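Long-range contact in BfpC (Escherichia coli, PDB 3VHJ), which is a membrane protein essential for type IV pilus biogenesis, represented by its N-terminal cytoplasmic domain: residues A[20-25]-A[56-61]. The protein carries 1 engineered substitution. Sequence-based numbering, arbitrary orientation.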
loop_
_atom_site.group_PDB
_atom_site.type_symbol
_atom_site.label_atom_id
_atom_site.label_comp_id
_atom_site.label_asym_id
_atom_site.label_seq_id
_atom_site.Cartn_x
_atom_site.Cartn_y
_atom_site.Cartn_z
ATOM N N LEU A 20 -1.074 -5.174 -1.615
ATOM C CA LEU A 20 -0.417 -5.596 -2.845
ATOM C C LEU A 20 1.057 -5.833 -2.540
ATOM O O LEU A 20 1.565 -5.376 -1.520
ATOM C CB LEU A 20 -0.538 -4.504 -3.908
ATOM C CG LEU A 20 -1.953 -4.191 -4.396
ATOM C CD1 LEU A 20 -2.017 -2.759 -4.867
ATOM C CD2 LEU A 20 -2.331 -5.148 -5.512
ATOM N N LEU A 21 1.736 -6.567 -3.411
ATOM C CA LEU A 21 3.161 -6.816 -3.238
ATOM C C LEU A 21 3.867 -5.745 -4.054
ATOM O O LEU A 21 3.796 -5.761 -5.277
ATOM C CB LEU A 21 3.543 -8.192 -3.780
ATOM C CG LEU A 21 5.031 -8.564 -3.735
ATOM C CD1 LEU A 21 5.520 -8.579 -2.294
ATOM C CD2 LEU A 21 5.227 -9.932 -4.372
ATOM N N TRP A 22 4.544 -4.824 -3.376
ATOM C CA TRP A 22 5.235 -3.740 -4.051
ATOM C C TRP A 22 6.721 -3.985 -4.197
ATOM O O TRP A 22 7.359 -4.561 -3.320
ATOM C CB TRP A 22 5.030 -2.421 -3.304
ATOM C CG TRP A 22 3.616 -1.933 -3.311
ATOM C CD1 TRP A 22 2.610 -2.305 -2.463
ATOM C CD2 TRP A 22 3.044 -1.000 -4.226
ATOM N NE1 TRP A 22 1.446 -1.658 -2.793
ATOM C CE2 TRP A 22 1.685 -0.847 -3.874
ATOM C CE3 TRP A 22 3.550 -0.272 -5.313
ATOM C CZ2 TRP A 22 0.821 0.002 -4.572
ATOM C CZ3 TRP A 22 2.693 0.570 -6.008
ATOM C CH2 TRP A 22 1.342 0.701 -5.634
ATOM N N GLY A 23 7.269 -3.513 -5.308
ATOM C CA GLY A 23 8.685 -3.674 -5.549
ATOM C C GLY A 23 9.194 -2.691 -6.582
ATOM O O GLY A 23 8.424 -2.010 -7.261
ATOM N N SER A 24 10.512 -2.602 -6.671
ATOM C CA SER A 24 11.164 -1.735 -7.636
ATOM C C SER A 24 12.432 -2.463 -8.051
ATOM O O SER A 24 12.947 -3.303 -7.312
ATOM C CB SER A 24 11.488 -0.369 -7.020
ATOM O OG SER A 24 12.250 -0.492 -5.832
ATOM N N SER A 25 12.920 -2.166 -9.243
ATOM C CA SER A 25 14.123 -2.821 -9.730
ATOM C C SER A 25 15.346 -2.244 -9.047
ATOM O O SER A 25 15.307 -1.139 -8.512
ATOM C CB SER A 25 14.262 -2.624 -11.230
ATOM O OG SER A 25 14.527 -1.269 -11.516
ATOM N N GLU A 56 10.624 4.519 -10.716
ATOM C CA GLU A 56 9.395 3.754 -10.786
ATOM C C GLU A 56 9.342 2.558 -9.855
ATOM O O GLU A 56 10.349 2.146 -9.285
ATOM C CB GLU A 56 9.164 3.294 -12.222
ATOM C CG GLU A 56 8.943 4.445 -13.173
ATOM C CD GLU A 56 8.611 3.973 -14.559
ATOM O OE1 GLU A 56 9.550 3.776 -15.363
ATOM O OE2 GLU A 56 7.408 3.784 -14.835
ATOM N N GLN A 57 8.139 2.019 -9.706
ATOM C CA GLN A 57 7.908 0.858 -8.871
ATOM C C GLN A 57 6.637 0.182 -9.367
ATOM O O GLN A 57 5.909 0.724 -10.202
ATOM C CB GLN A 57 7.775 1.265 -7.400
ATOM C CG GLN A 57 6.541 2.082 -7.066
ATOM C CD GLN A 57 6.592 2.643 -5.658
ATOM O OE1 GLN A 57 6.780 1.907 -4.693
ATOM N NE2 GLN A 57 6.428 3.955 -5.537
ATOM N N PHE A 58 6.367 -1.007 -8.857
ATOM C CA PHE A 58 5.200 -1.741 -9.307
ATOM C C PHE A 58 4.509 -2.488 -8.180
ATOM O O PHE A 58 5.091 -2.735 -7.126
ATOM C CB PHE A 58 5.635 -2.729 -10.383
ATOM C CG PHE A 58 6.814 -3.562 -9.976
ATOM C CD1 PHE A 58 6.649 -4.674 -9.157
ATOM C CD2 PHE A 58 8.101 -3.202 -10.370
ATOM C CE1 PHE A 58 7.754 -5.418 -8.735
ATOM C CE2 PHE A 58 9.210 -3.933 -9.956
ATOM C CZ PHE A 58 9.036 -5.045 -9.136
ATOM N N ALA A 59 3.254 -2.837 -8.422
ATOM C CA ALA A 59 2.467 -3.583 -7.457
ATOM C C ALA A 59 1.973 -4.853 -8.141
ATOM O O ALA A 59 1.605 -4.829 -9.314
ATOM C CB ALA A 59 1.281 -2.745 -6.986
ATOM N N VAL A 60 1.988 -5.964 -7.417
ATOM C CA VAL A 60 1.499 -7.226 -7.962
ATOM C C VAL A 60 0.299 -7.640 -7.117
ATOM O O VAL A 60 0.391 -7.696 -5.891
ATOM C CB VAL A 60 2.590 -8.323 -7.922
ATOM C CG1 VAL A 60 1.984 -9.685 -8.244
ATOM C CG2 VAL A 60 3.668 -8.001 -8.955
ATOM N N GLY A 61 -0.827 -7.909 -7.776
ATOM C CA GLY A 61 -2.034 -8.288 -7.062
ATOM C C GLY A 61 -2.189 -9.772 -6.787
ATOM O O GLY A 61 -1.502 -10.608 -7.377
HETATM O O HOH W 1 11.416 -0.170 -10.407
#
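With chi1 at 50°, Phe-58 sets CG between its own backbone N and carbonyl carbon, which folds the ring back across the neighbouring strand and over Gly-23. Trp-22 turns CG anti to its carbonyl carbon (chi1 -66°), bringing the indole across the strand to Ala-59. Because successive pairs alternate in facing, the two rings lie over the strands from opposite faces of the sheet. Ala-59 CB stands 3.4 Å above the centre of the six-membered ring of Trp-22, almost exactly on its normal, a CH-pi contact. Beneath Phe-58, Gly-23 CA makes a second one, 4.1 Å from the ring centroid. Gly-23 O lies under the same face while accepting a hydrogen bond from Phe-58 N (2.8 Å). The antiparallel ladder is completed by Gly-23 N to Phe-58 O and by the reciprocal backbone hydrogen bonds of Leu-21 and Val-60. Beyond its end, a water joins Ser-25 N to Glu-56 O. Strand 21-23 is one edge, within this chain, of a four-stranded antiparallel sheet, and 55-60 pairs on its other side with 46-52. Helix 31-42 packs on the Phe-58 and Val-60 face; on the other, Trp-22 NE1 hydrogen-bonds to Asp-110 OD2 of strand 107-113, in a second sheet.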